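Local coordinates for protein carboxypeptidase A (PDB 1JQG) that is the pro-form of an insect mid-gut zinc carboxypeptidase, which probably removes C-terminal residues from peptides once its activation segment is cut away, at residues V26-V31 with P60-V65; M34-L39 with S80-K85; S111-L116 with V127-Q132; E19-H24 with G229-W234. One frame throughout, in Å; residues are numbered along the deposited sequence.

Interaction 1: V26-V31 with P60-V65; sequences VYQVDV and PGKVLV
The backbone oxygen of Val63 is gripped by two donors of the facing strand: Tyr27 N gives it a nearly straight hydrogen bond of 3.0 Å (175° at the hydrogen), and Val26 CA adds a longer C-H···O contact. Val63 N returns a bond to Tyr27 O, closing one hydrogen-bonded pair of an antiparallel arrangement. A second such pair joins Val29 and Gly61, but its two bonds are more bent, 142° at each hydrogen. Strand 61-65 thereby lines one edge of strand 25-30, while strand 83-88 lines the other, within the four-stranded antiparallel sheet of the activation domain. On the face carrying Tyr27, Val29 and Val63, the Tyr27 ring slants across Val65, CD1 lying 3.6 Å from Val65 CG2. Val63 CG1 sits between its own backbone N and carbonyl carbon (chi1 52°), where it touches both Tyr27 CB, at 4.1 Å, and Val29 CG1. Phe73 of helix 70-80 packs over this valine cluster and meets the Tyr27 ring. Val26, Gln28, Lys62 and Leu64 lie on the other face; there Val26 CG2 meets Leu64 CD1 at 3.6 Å. Lys62 runs out extended beyond CG. Just ahead of strand 61-65, the Pro60 ring packs beside Gln28 CG, and Pro60 CG comes within 3.3 Å of Asp30 OD1. In this strand pair the Tyr27 face is thus largely apolar and covered mainly by helix 70-80, whereas on the other the charge of Lys62 NZ is probably balanced by salt bridges to Glu87 and to Asp393, the latter a charged link to the enzyme moiety.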
loop_
_atom_site.group_PDB
_atom_site.type_symbol
_atom_site.label_atom_id
_atom_site.label_comp_id
_atom_site.label_asym_id
_atom_site.label_seq_id
_atom_site.Cartn_x
_atom_site.Cartn_y
_atom_site.Cartn_z
ATOM N N VAL A 26 0.059 0.180 21.740
ATOM C CA VAL A 26 0.616 -0.722 20.752
ATOM C C VAL A 26 1.321 -1.862 21.467
ATOM O O VAL A 26 2.187 -1.609 22.317
ATOM C CB VAL A 26 1.608 -0.001 19.798
ATOM C CG1 VAL A 26 2.366 -0.985 18.916
ATOM C CG2 VAL A 26 0.807 0.947 18.908
ATOM N N TYR A 27 0.926 -3.078 21.123
ATOM C CA TYR A 27 1.513 -4.261 21.734
ATOM C C TYR A 27 2.332 -5.036 20.705
ATOM O O TYR A 27 2.113 -4.957 19.483
ATOM C CB TYR A 27 0.430 -5.144 22.334
ATOM C CG TYR A 27 -0.154 -4.666 23.648
ATOM C CD1 TYR A 27 -1.268 -3.839 23.654
ATOM C CD2 TYR A 27 0.375 -5.063 24.875
ATOM C CE1 TYR A 27 -1.842 -3.425 24.849
ATOM C CE2 TYR A 27 -0.167 -4.624 26.070
ATOM C CZ TYR A 27 -1.282 -3.809 26.046
ATOM O OH TYR A 27 -1.843 -3.372 27.206
ATOM N N GLN A 28 3.295 -5.798 21.187
ATOM C CA GLN A 28 4.095 -6.691 20.357
ATOM C C GLN A 28 3.840 -8.130 20.807
ATOM O O GLN A 28 4.191 -8.462 21.939
ATOM C CB GLN A 28 5.551 -6.256 20.434
ATOM C CG GLN A 28 6.500 -7.156 19.685
ATOM C CD GLN A 28 7.963 -6.855 19.999
ATOM O OE1 GLN A 28 8.642 -7.735 20.562
ATOM N NE2 GLN A 28 8.383 -5.647 19.635
ATOM N N VAL A 29 3.154 -8.912 19.972
ATOM C CA VAL A 29 2.850 -10.294 20.317
ATOM C C VAL A 29 3.887 -11.240 19.723
ATOM O O VAL A 29 4.158 -11.141 18.545
ATOM C CB VAL A 29 1.439 -10.719 19.879
ATOM C CG1 VAL A 29 0.472 -9.707 20.510
ATOM C CG2 VAL A 29 1.210 -10.734 18.383
ATOM N N ASP A 30 4.483 -12.085 20.546
ATOM C CA ASP A 30 5.505 -13.035 20.177
ATOM C C ASP A 30 4.945 -14.436 20.294
ATOM O O ASP A 30 4.726 -14.864 21.420
ATOM C CB ASP A 30 6.752 -12.927 21.065
ATOM C CG ASP A 30 7.313 -11.524 21.111
ATOM O OD1 ASP A 30 8.365 -11.342 20.482
ATOM O OD2 ASP A 30 6.685 -10.642 21.749
ATOM N N VAL A 31 4.722 -15.086 19.160
ATOM C CA VAL A 31 4.196 -16.442 19.120
ATOM C C VAL A 31 5.327 -17.441 18.917
ATOM O O VAL A 31 6.254 -17.196 18.163
ATOM C CB VAL A 31 3.099 -16.621 18.039
ATOM C CG1 VAL A 31 1.865 -15.808 18.436
ATOM C CG2 VAL A 31 3.638 -16.218 16.682
ATOM N N PRO A 60 7.770 -11.294 15.468
ATOM C CA PRO A 60 6.618 -10.834 16.228
ATOM C C PRO A 60 5.800 -9.739 15.556
ATOM O O PRO A 60 6.321 -8.931 14.786
ATOM C CB PRO A 60 7.178 -10.282 17.549
ATOM C CG PRO A 60 8.634 -10.182 17.391
ATOM C CD PRO A 60 9.001 -11.168 16.303
ATOM N N GLY A 61 4.498 -9.740 15.767
ATOM C CA GLY A 61 3.642 -8.767 15.115
ATOM C C GLY A 61 3.246 -7.641 16.039
ATOM O O GLY A 61 3.595 -7.638 17.215
ATOM N N LYS A 62 2.639 -6.609 15.461
ATOM C CA LYS A 62 2.191 -5.448 16.208
ATOM C C LYS A 62 0.683 -5.226 16.066
ATOM O O LYS A 62 0.118 -5.394 14.989
ATOM C CB LYS A 62 2.986 -4.228 15.761
ATOM C CG LYS A 62 4.430 -4.256 16.201
ATOM C CD LYS A 62 5.100 -2.891 16.199
ATOM C CE LYS A 62 6.595 -3.051 16.468
ATOM N NZ LYS A 62 7.444 -1.880 16.126
ATOM N N VAL A 63 0.047 -4.877 17.200
ATOM C CA VAL A 63 -1.403 -4.638 17.172
ATOM C C VAL A 63 -1.783 -3.426 18.012
ATOM O O VAL A 63 -1.217 -3.221 19.092
ATOM C CB VAL A 63 -2.151 -5.922 17.627
ATOM C CG1 VAL A 63 -1.594 -6.414 18.948
ATOM C CG2 VAL A 63 -3.664 -5.800 17.639
ATOM N N LEU A 64 -2.691 -2.593 17.461
ATOM C CA LEU A 64 -3.175 -1.431 18.198
ATOM C C LEU A 64 -4.409 -1.761 19.033
ATOM O O LEU A 64 -5.403 -2.208 18.498
ATOM C CB LEU A 64 -3.506 -0.314 17.199
ATOM C CG LEU A 64 -3.953 1.031 17.803
ATOM C CD1 LEU A 64 -2.756 1.607 18.536
ATOM C CD2 LEU A 64 -4.446 1.900 16.678
ATOM N N VAL A 65 -4.317 -1.681 20.339
ATOM C CA VAL A 65 -5.380 -2.072 21.257
ATOM C C VAL A 65 -5.969 -0.884 22.019
ATOM O O VAL A 65 -5.283 -0.084 22.666
ATOM C CB VAL A 65 -4.872 -3.089 22.302
ATOM C CG1 VAL A 65 -5.996 -3.433 23.301
ATOM C CG2 VAL A 65 -4.178 -4.289 21.638
#

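Interaction 2: M34-L39 with S80-K85; sequences MDQVKL and SGVQYK
Gln36, Val82 and Leu39 carry most of this contact, which joins the first turns of helix 34-46 in the activation domain to the turn where helix 70-80 gives way to strand 83-88. The turn is a Schellman motif: Gly81, at positive phi (77°), is the first residue to leave the helix, with two bonds leading back into its last turn. Helix 34-46 and helix 70-80 both pack on the four-stranded antiparallel sheet of the propeptide, and the contact, at the protein surface, brings the start of the former to the C-terminal end of the latter. Gln36 reaches across from the first helix with its chain extended beyond CG, chi2 being -172°. It slides past Val82 in the opposite direction, and the end of the glutamine chain comes up to one methyl branch, Val82 CG2, which is 3.8 Å from Gln36 CD. The aliphatic part takes a share too, as Gln36 CG is 4.1 Å from the same methyl. One turn further along the helix, Leu39 sends its CD2 branch toward the turn. That methyl also approaches Val82 CG2, more loosely, at 4.3 Å, so the valine methyl is touched by both helix residues. Leu77 of helix 70-80 packs on Val82, and Phe76 on Leu39, extending the apolar contact. Ser80 completes the contact with CB and, slightly farther off, OG, a hydroxyl that is hydrogen-bonded to Phe76 O in its own helix. Leu39 CD2 lies 3.7 Å from Ser80 CB and 3.9 Å from Ser80 OG.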
loop_
_atom_site.group_PDB
_atom_site.type_symbol
_atom_site.label_atom_id
_atom_site.label_comp_id
_atom_site.label_asym_id
_atom_site.label_seq_id
_atom_site.Cartn_x
_atom_site.Cartn_y
_atom_site.Cartn_z
ATOM N N MET A 34 2.850 -22.641 15.532
ATOM C CA MET A 34 1.753 -22.447 14.596
ATOM C C MET A 34 0.403 -22.429 15.315
ATOM O O MET A 34 -0.464 -21.650 14.961
ATOM C CB MET A 34 1.706 -23.552 13.532
ATOM C CG MET A 34 2.892 -23.519 12.587
ATOM S SD MET A 34 2.773 -22.108 11.467
ATOM C CE MET A 34 1.412 -22.678 10.443
ATOM N N ASP A 35 0.248 -23.223 16.350
ATOM C CA ASP A 35 -0.925 -23.338 17.175
ATOM C C ASP A 35 -1.332 -21.976 17.751
ATOM O O ASP A 35 -2.511 -21.622 17.790
ATOM C CB ASP A 35 -0.709 -24.349 18.306
ATOM C CG ASP A 35 -1.986 -24.672 19.055
ATOM O OD1 ASP A 35 -2.764 -25.515 18.525
ATOM O OD2 ASP A 35 -2.180 -24.078 20.141
ATOM N N GLN A 36 -0.355 -21.178 18.133
ATOM C CA GLN A 36 -0.559 -19.845 18.643
ATOM C C GLN A 36 -0.842 -18.802 17.559
ATOM O O GLN A 36 -1.514 -17.769 17.769
ATOM C CB GLN A 36 0.692 -19.472 19.452
ATOM C CG GLN A 36 0.907 -20.353 20.665
ATOM C CD GLN A 36 2.026 -19.863 21.573
ATOM O OE1 GLN A 36 1.945 -19.899 22.805
ATOM N NE2 GLN A 36 3.082 -19.399 20.899
ATOM N N VAL A 37 -0.273 -19.012 16.352
ATOM C CA VAL A 37 -0.532 -18.136 15.221
ATOM C C VAL A 37 -2.030 -18.042 14.929
ATOM O O VAL A 37 -2.540 -16.966 14.644
ATOM C CB VAL A 37 0.213 -18.586 13.961
ATOM C CG1 VAL A 37 -0.081 -17.695 12.770
ATOM C CG2 VAL A 37 1.729 -18.554 14.175
ATOM N N LYS A 38 -2.718 -19.170 14.970
ATOM C CA LYS A 38 -4.144 -19.291 14.769
ATOM C C LYS A 38 -4.890 -18.714 15.981
ATOM O O LYS A 38 -5.813 -17.910 15.908
ATOM C CB LYS A 38 -4.531 -20.767 14.588
ATOM C CG LYS A 38 -5.373 -21.229 13.428
ATOM C CD LYS A 38 -6.624 -20.389 13.206
ATOM C CE LYS A 38 -7.229 -20.687 11.836
ATOM N NZ LYS A 38 -7.329 -22.174 11.660
ATOM N N LEU A 39 -4.431 -19.077 17.166
ATOM C CA LEU A 39 -4.983 -18.644 18.429
ATOM C C LEU A 39 -5.112 -17.127 18.467
ATOM O O LEU A 39 -6.179 -16.563 18.700
ATOM C CB LEU A 39 -4.092 -19.079 19.590
ATOM C CG LEU A 39 -4.588 -18.947 21.021
ATOM C CD1 LEU A 39 -5.854 -19.759 21.297
ATOM C CD2 LEU A 39 -3.475 -19.401 21.972
ATOM N N SER A 80 -3.168 -17.947 27.798
ATOM C CA SER A 80 -2.824 -18.743 26.627
ATOM C C SER A 80 -1.334 -19.064 26.523
ATOM O O SER A 80 -0.899 -19.801 25.631
ATOM C CB SER A 80 -3.296 -18.001 25.377
ATOM O OG SER A 80 -4.718 -18.022 25.345
ATOM N N GLY A 81 -0.506 -18.443 27.364
ATOM C CA GLY A 81 0.934 -18.633 27.313
ATOM C C GLY A 81 1.634 -17.883 26.191
ATOM O O GLY A 81 2.794 -18.188 25.895
ATOM N N VAL A 82 1.004 -16.871 25.602
ATOM C CA VAL A 82 1.572 -16.114 24.498
ATOM C C VAL A 82 2.271 -14.871 25.033
ATOM O O VAL A 82 1.674 -14.097 25.769
ATOM C CB VAL A 82 0.528 -15.721 23.430
ATOM C CG1 VAL A 82 1.087 -14.886 22.295
ATOM C CG2 VAL A 82 -0.078 -16.979 22.809
ATOM N N GLN A 83 3.547 -14.714 24.744
ATOM C CA GLN A 83 4.324 -13.556 25.110
ATOM C C GLN A 83 3.839 -12.268 24.434
ATOM O O GLN A 83 3.492 -12.257 23.250
ATOM C CB GLN A 83 5.814 -13.729 24.776
ATOM C CG GLN A 83 6.415 -14.985 25.372
ATOM C CD GLN A 83 7.802 -15.268 24.837
ATOM O OE1 GLN A 83 8.019 -16.170 24.020
ATOM N NE2 GLN A 83 8.763 -14.477 25.310
ATOM N N TYR A 84 3.916 -11.204 25.224
ATOM C CA TYR A 84 3.574 -9.919 24.678
ATOM C C TYR A 84 4.296 -8.857 25.497
ATOM O O TYR A 84 4.736 -9.080 26.606
ATOM C CB TYR A 84 2.084 -9.651 24.844
ATOM C CG TYR A 84 1.580 -9.531 26.268
ATOM C CD1 TYR A 84 1.519 -8.312 26.932
ATOM C CD2 TYR A 84 1.165 -10.664 26.957
ATOM C CE1 TYR A 84 1.050 -8.216 28.227
ATOM C CE2 TYR A 84 0.709 -10.573 28.258
ATOM C CZ TYR A 84 0.649 -9.350 28.887
ATOM O OH TYR A 84 0.182 -9.268 30.173
ATOM N N LYS A 85 4.225 -7.690 24.864
ATOM C CA LYS A 85 4.725 -6.608 25.712
ATOM C C LYS A 85 4.521 -5.246 25.086
ATOM O O LYS A 85 4.500 -5.055 23.881
ATOM C CB LYS A 85 6.147 -6.889 26.117
ATOM C CG LYS A 85 7.132 -6.600 25.005
ATOM C CD LYS A 85 8.547 -7.024 25.385
ATOM C CE LYS A 85 9.177 -6.035 26.365
ATOM N NZ LYS A 85 9.418 -4.727 25.664
#

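Interaction 3: S111-L116 with V127-Q132; sequences STRSRL and VDAYLQ
The irregular chain of 111-116 passes beside helix 124-137, nearest where the CA atoms of Ser114 and Tyr130 stand 5.5 Å apart, and Arg113 O receives a C-H···O contact from Tyr130 CA. Tyr130 is the main side chain here. Over one face of its ring lies Leu116, whose CG is 3.9 Å from the ring centroid and 21° off the normal, a CH-pi contact. Leu116 CD1 reaches past that face to Tyr130 CD2, at 3.6 Å, and on toward Val127 CG2. Along the ring's edge, near its plane, lie two backbone oxygens, Arg113 O and Ser114 O; the latter is 3.1 Å from Tyr130 CE1. Further out, a water bonded to Tyr130 OH at 2.8 Å donates a bond to Leu116 O. Arg113 leaves the loop extended as far as NE and lays one guanidinium face over the Ala129 methyl, with NE 3.6 Å from Ala129 CB; a long, weak ion pair links it to Glu133. The segment that follows the propeptide's last helix is therefore held to the first helix of the enzyme moiety by both ring face and ring edge, where backbone oxygens meet aromatic C-H groups that probably carry slight positive charge.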
loop_
_atom_site.group_PDB
_atom_site.type_symbol
_atom_site.label_atom_id
_atom_site.label_comp_id
_atom_site.label_asym_id
_atom_site.label_seq_id
_atom_site.Cartn_x
_atom_site.Cartn_y
_atom_site.Cartn_z
ATOM N N SER A 111 7.734 23.518 -2.240
ATOM C CA SER A 111 6.839 22.726 -3.048
ATOM C C SER A 111 5.843 23.629 -3.735
ATOM O O SER A 111 5.406 24.607 -3.171
ATOM C CB SER A 111 6.051 21.734 -2.200
ATOM O OG SER A 111 5.367 20.787 -2.997
ATOM N N THR A 112 5.499 23.317 -4.970
ATOM C CA THR A 112 4.580 24.150 -5.748
ATOM C C THR A 112 3.550 23.265 -6.430
ATOM O O THR A 112 3.598 22.037 -6.510
ATOM C CB THR A 112 5.322 25.047 -6.757
ATOM O OG1 THR A 112 4.406 25.889 -7.431
ATOM C CG2 THR A 112 5.916 24.167 -7.853
ATOM N N ARG A 113 2.529 23.883 -7.015
ATOM C CA ARG A 113 1.466 23.170 -7.716
ATOM C C ARG A 113 1.976 22.351 -8.897
ATOM O O ARG A 113 1.527 21.227 -9.144
ATOM C CB ARG A 113 0.373 24.161 -8.079
ATOM C CG ARG A 113 -0.863 23.563 -8.740
ATOM C CD ARG A 113 -1.961 24.609 -8.933
ATOM N NE ARG A 113 -3.154 24.034 -9.546
ATOM C CZ ARG A 113 -4.398 24.252 -9.117
ATOM N NH1 ARG A 113 -5.421 23.682 -9.755
ATOM N NH2 ARG A 113 -4.760 24.990 -8.072
ATOM N N SER A 114 2.904 22.873 -9.699
ATOM C CA SER A 114 3.432 22.188 -10.872
ATOM C C SER A 114 4.597 21.252 -10.540
ATOM O O SER A 114 5.015 20.438 -11.385
ATOM C CB SER A 114 3.890 23.158 -11.977
ATOM O OG SER A 114 4.924 24.085 -11.645
ATOM N N ARG A 115 5.226 21.418 -9.380
ATOM C CA ARG A 115 6.359 20.638 -8.941
ATOM C C ARG A 115 6.278 20.258 -7.469
ATOM O O ARG A 115 6.635 21.023 -6.575
ATOM C CB ARG A 115 7.676 21.370 -9.210
ATOM C CG ARG A 115 8.046 21.676 -10.643
ATOM C CD ARG A 115 8.364 20.459 -11.495
ATOM N NE ARG A 115 8.116 20.780 -12.940
ATOM C CZ ARG A 115 9.150 21.065 -13.716
ATOM N NH1 ARG A 115 10.392 21.066 -13.189
ATOM N NH2 ARG A 115 8.965 21.335 -14.999
ATOM N N LEU A 116 5.799 19.059 -7.172
ATOM C CA LEU A 116 5.750 18.523 -5.820
ATOM C C LEU A 116 7.125 18.053 -5.371
ATOM O O LEU A 116 7.693 17.200 -6.027
ATOM C CB LEU A 116 4.750 17.376 -5.740
ATOM C CG LEU A 116 3.269 17.711 -5.976
ATOM C CD1 LEU A 116 2.409 16.492 -5.719
ATOM C CD2 LEU A 116 2.692 18.847 -5.129
ATOM N N VAL A 127 -2.132 16.561 -5.093
ATOM C CA VAL A 127 -1.776 15.514 -6.061
ATOM C C VAL A 127 -2.683 15.605 -7.277
ATOM O O VAL A 127 -2.281 15.521 -8.411
ATOM C CB VAL A 127 -1.826 14.103 -5.466
ATOM C CG1 VAL A 127 -1.557 13.043 -6.542
ATOM C CG2 VAL A 127 -0.821 13.959 -4.340
ATOM N N ASP A 128 -3.965 15.846 -7.026
ATOM C CA ASP A 128 -4.961 15.983 -8.080
ATOM C C ASP A 128 -4.630 17.162 -8.985
ATOM O O ASP A 128 -4.782 17.131 -10.213
ATOM C CB ASP A 128 -6.342 16.177 -7.465
ATOM C CG ASP A 128 -7.430 16.221 -8.497
ATOM O OD1 ASP A 128 -7.765 17.374 -8.809
ATOM O OD2 ASP A 128 -7.895 15.145 -8.953
ATOM N N ALA A 129 -4.249 18.290 -8.385
ATOM C CA ALA A 129 -3.903 19.489 -9.160
ATOM C C ALA A 129 -2.609 19.278 -9.934
ATOM O O ALA A 129 -2.460 19.694 -11.075
ATOM C CB ALA A 129 -3.746 20.734 -8.308
ATOM N N TYR A 130 -1.629 18.645 -9.292
ATOM C CA TYR A 130 -0.326 18.366 -9.855
ATOM C C TYR A 130 -0.436 17.543 -11.141
ATOM O O TYR A 130 0.205 17.893 -12.126
ATOM C CB TYR A 130 0.541 17.627 -8.840
ATOM C CG TYR A 130 1.902 17.153 -9.341
ATOM C CD1 TYR A 130 2.804 18.058 -9.896
ATOM C CD2 TYR A 130 2.271 15.823 -9.249
ATOM C CE1 TYR A 130 4.057 17.650 -10.309
ATOM C CE2 TYR A 130 3.503 15.386 -9.702
ATOM C CZ TYR A 130 4.403 16.317 -10.207
ATOM O OH TYR A 130 5.618 15.840 -10.598
ATOM N N LEU A 131 -1.203 16.456 -11.084
ATOM C CA LEU A 131 -1.424 15.625 -12.261
ATOM C C LEU A 131 -1.894 16.399 -13.472
ATOM O O LEU A 131 -1.465 16.094 -14.588
ATOM C CB LEU A 131 -2.434 14.490 -11.983
ATOM C CG LEU A 131 -2.053 13.530 -10.842
ATOM C CD1 LEU A 131 -3.070 12.398 -10.721
ATOM C CD2 LEU A 131 -0.619 13.024 -11.007
ATOM N N GLN A 132 -2.824 17.331 -13.246
ATOM C CA GLN A 132 -3.369 18.172 -14.317
ATOM C C GLN A 132 -2.388 19.173 -14.872
ATOM O O GLN A 132 -2.425 19.536 -16.050
ATOM C CB GLN A 132 -4.624 18.897 -13.821
ATOM C CG GLN A 132 -5.775 17.957 -13.528
ATOM C CD GLN A 132 -6.924 18.641 -12.831
ATOM O OE1 GLN A 132 -7.247 18.362 -11.666
ATOM N NE2 GLN A 132 -7.540 19.566 -13.521
HETATM O O HOH W 1 7.402 17.459 -9.210
#

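Interaction 4: E19-H24 with G229-W234; sequences EIYDGH and GGDRYW
Tyr21 presents one face of its ring to the edge of Tyr233, an edge-to-face (T-shaped) pair with centroids 5.3 Å apart and planes at 80°. Tyr233 CD1 does the touching: it stands over the face but toward the rim, 4.0 Å from Tyr21 CE2. The Tyr233 side chain also approaches the phenol end, with its CB 3.3 Å from Tyr21 OH. That hydroxyl donates a short hydrogen bond of 2.6 Å to Asp231 OD2. It comes to the syn side of the carboxylate, 32° out of its plane, and the phenol ring and carboxylate are turned almost perpendicular to each other. Asp231 CG is anti to its own backbone N (chi1 -163°), which carries CG toward the phenol. The other carboxylate oxygen, OD1, has the tip of an isoleucine beside it, Ile20 CD1 at 3.4 Å. Both partners ride on turns: Ile20 and Tyr21 are the central residues of a type I turn from Glu19 to Asp22, and Asp231 opens another that ends at Trp234. Leu64 of the propeptide sheet packs on both tyrosines, while Trp52 meets the Tyr233 ring. Next to them Arg232 turns away from the contact to a salt bridge with Glu98 of the propeptide and a bond to Arg183 O. The N-terminal loop of the pro-region is thus joined to the enzyme moiety by a phenol-carboxylate bond, with Tyr233 over the phenol ring and Ile20 CD1 beside the carboxylate; Tyr21 is buried, and these surroundings may shield the bond in part from solvent.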
loop_
_atom_site.group_PDB
_atom_site.type_symbol
_atom_site.label_atom_id
_atom_site.label_comp_id
_atom_site.label_asym_id
_atom_site.label_seq_id
_atom_site.Cartn_x
_atom_site.Cartn_y
_atom_site.Cartn_z
ATOM N N GLU A 19 -8.669 13.343 20.687
ATOM C CA GLU A 19 -8.468 12.247 19.729
ATOM C C GLU A 19 -9.159 10.976 20.205
ATOM O O GLU A 19 -9.295 10.609 21.367
ATOM C CB GLU A 19 -7.000 11.965 19.378
ATOM C CG GLU A 19 -6.380 13.044 18.499
ATOM C CD GLU A 19 -4.876 12.938 18.354
ATOM O OE1 GLU A 19 -4.339 11.837 18.139
ATOM O OE2 GLU A 19 -4.217 13.993 18.462
ATOM N N ILE A 20 -9.515 10.147 19.218
ATOM C CA ILE A 20 -10.075 8.831 19.426
ATOM C C ILE A 20 -8.998 7.799 19.767
ATOM O O ILE A 20 -9.246 6.614 19.960
ATOM C CB ILE A 20 -10.846 8.395 18.151
ATOM C CG1 ILE A 20 -9.954 8.499 16.931
ATOM C CG2 ILE A 20 -12.091 9.264 18.002
ATOM C CD1 ILE A 20 -10.451 8.393 15.521
ATOM N N TYR A 21 -7.739 8.224 19.814
ATOM C CA TYR A 21 -6.618 7.373 20.144
ATOM C C TYR A 21 -5.981 7.673 21.496
ATOM O O TYR A 21 -4.899 7.218 21.826
ATOM C CB TYR A 21 -5.571 7.473 19.005
ATOM C CG TYR A 21 -6.094 6.806 17.734
ATOM C CD1 TYR A 21 -6.356 7.554 16.584
ATOM C CD2 TYR A 21 -6.336 5.450 17.694
ATOM C CE1 TYR A 21 -6.820 6.950 15.436
ATOM C CE2 TYR A 21 -6.802 4.845 16.560
ATOM C CZ TYR A 21 -7.053 5.596 15.434
ATOM O OH TYR A 21 -7.535 5.003 14.295
ATOM N N ASP A 22 -6.622 8.536 22.282
ATOM C CA ASP A 22 -6.141 8.858 23.614
ATOM C C ASP A 22 -6.315 7.639 24.528
ATOM O O ASP A 22 -7.437 7.273 24.854
ATOM C CB ASP A 22 -6.894 10.042 24.190
ATOM C CG ASP A 22 -6.222 10.683 25.386
ATOM O OD1 ASP A 22 -6.674 11.788 25.774
ATOM O OD2 ASP A 22 -5.264 10.123 25.930
ATOM N N GLY A 23 -5.205 6.966 24.814
ATOM C CA GLY A 23 -5.285 5.765 25.649
ATOM C C GLY A 23 -4.987 4.483 24.885
ATOM O O GLY A 23 -4.767 3.439 25.514
ATOM N N HIS A 24 -4.931 4.566 23.546
ATOM C CA HIS A 24 -4.657 3.383 22.737
ATOM C C HIS A 24 -3.184 2.973 22.872
ATOM O O HIS A 24 -2.293 3.813 22.777
ATOM C CB HIS A 24 -5.022 3.644 21.286
ATOM C CG HIS A 24 -6.458 3.534 20.949
ATOM N ND1 HIS A 24 -7.440 3.990 21.805
ATOM C CD2 HIS A 24 -7.123 3.032 19.877
ATOM C CE1 HIS A 24 -8.645 3.783 21.281
ATOM N NE2 HIS A 24 -8.460 3.201 20.103
ATOM N N GLY A 229 -7.286 14.739 8.443
ATOM C CA GLY A 229 -7.934 15.482 9.488
ATOM C C GLY A 229 -8.956 14.644 10.227
ATOM O O GLY A 229 -10.156 14.704 9.982
ATOM N N GLY A 230 -8.469 13.788 11.112
ATOM C CA GLY A 230 -9.347 12.859 11.819
ATOM C C GLY A 230 -8.633 11.549 12.176
ATOM O O GLY A 230 -7.570 11.501 12.836
ATOM N N ASP A 231 -9.238 10.440 11.707
ATOM C CA ASP A 231 -8.654 9.136 11.968
ATOM C C ASP A 231 -7.407 8.880 11.150
ATOM O O ASP A 231 -7.402 8.285 10.061
ATOM C CB ASP A 231 -9.740 8.081 11.743
ATOM C CG ASP A 231 -9.361 6.755 12.367
ATOM O OD1 ASP A 231 -10.206 6.118 12.991
ATOM O OD2 ASP A 231 -8.187 6.357 12.181
ATOM N N ARG A 232 -6.224 9.182 11.699
ATOM C CA ARG A 232 -4.928 8.911 11.123
ATOM C C ARG A 232 -4.741 7.437 10.752
ATOM O O ARG A 232 -4.032 7.105 9.780
ATOM C CB ARG A 232 -3.796 9.317 12.071
ATOM C CG ARG A 232 -2.369 9.133 11.568
ATOM C CD ARG A 232 -2.073 9.780 10.257
ATOM N NE ARG A 232 -0.702 9.569 9.778
ATOM C CZ ARG A 232 -0.346 8.462 9.082
ATOM N NH1 ARG A 232 -1.235 7.502 8.812
ATOM N NH2 ARG A 232 0.913 8.279 8.641
ATOM N N TYR A 233 -5.249 6.526 11.600
ATOM C CA TYR A 233 -4.990 5.113 11.378
ATOM C C TYR A 233 -6.095 4.426 10.587
ATOM O O TYR A 233 -6.178 3.188 10.602
ATOM C CB TYR A 233 -4.724 4.405 12.701
ATOM C CG TYR A 233 -3.396 4.733 13.324
ATOM C CD1 TYR A 233 -3.292 5.084 14.679
ATOM C CD2 TYR A 233 -2.220 4.663 12.566
ATOM C CE1 TYR A 233 -2.062 5.374 15.246
ATOM C CE2 TYR A 233 -0.980 4.955 13.121
ATOM C CZ TYR A 233 -0.914 5.304 14.465
ATOM O OH TYR A 233 0.309 5.575 15.015
ATOM N N TRP A 234 -6.929 5.212 9.902
ATOM C CA TRP A 234 -7.951 4.656 9.023
ATOM C C TRP A 234 -7.277 4.033 7.787
ATOM O O TRP A 234 -6.377 4.639 7.191
ATOM C CB TRP A 234 -8.964 5.753 8.704
ATOM C CG TRP A 234 -10.173 5.255 7.954
ATOM C CD1 TRP A 234 -10.392 5.242 6.595
ATOM C CD2 TRP A 234 -11.344 4.672 8.551
ATOM N NE1 TRP A 234 -11.617 4.679 6.320
ATOM C CE2 TRP A 234 -12.225 4.336 7.502
ATOM C CE3 TRP A 234 -11.728 4.409 9.861
ATOM C CZ2 TRP A 234 -13.468 3.732 7.727
ATOM C CZ3 TRP A 234 -12.956 3.821 10.098
ATOM C CH2 TRP A 234 -13.811 3.486 9.032
#

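Interactions 1 and 2 belong to the activation domain and touch directly: Asp30 N and Gln83 O are 2.9 Å apart, probably hydrogen-bonded, because strands 25-30 and 83-88 are neighbours in one sheet. Interaction 4 continues from interaction 1 toward the enzyme, with Leu64 CD2 3.8 Å from Tyr21 CE2. Interaction 3 is remote, its centre about 38 Å from that of interaction 1 and 28 Å from that of interaction 4, on the far side of the chain's centre from interactions 1 and 2. The zinc ion, bound by His181, Glu184 and His306, lies about 11 Å from the Arg232 side chain and 14 Å from that of Lys62, a propeptide residue, so neither contact reaches the metal.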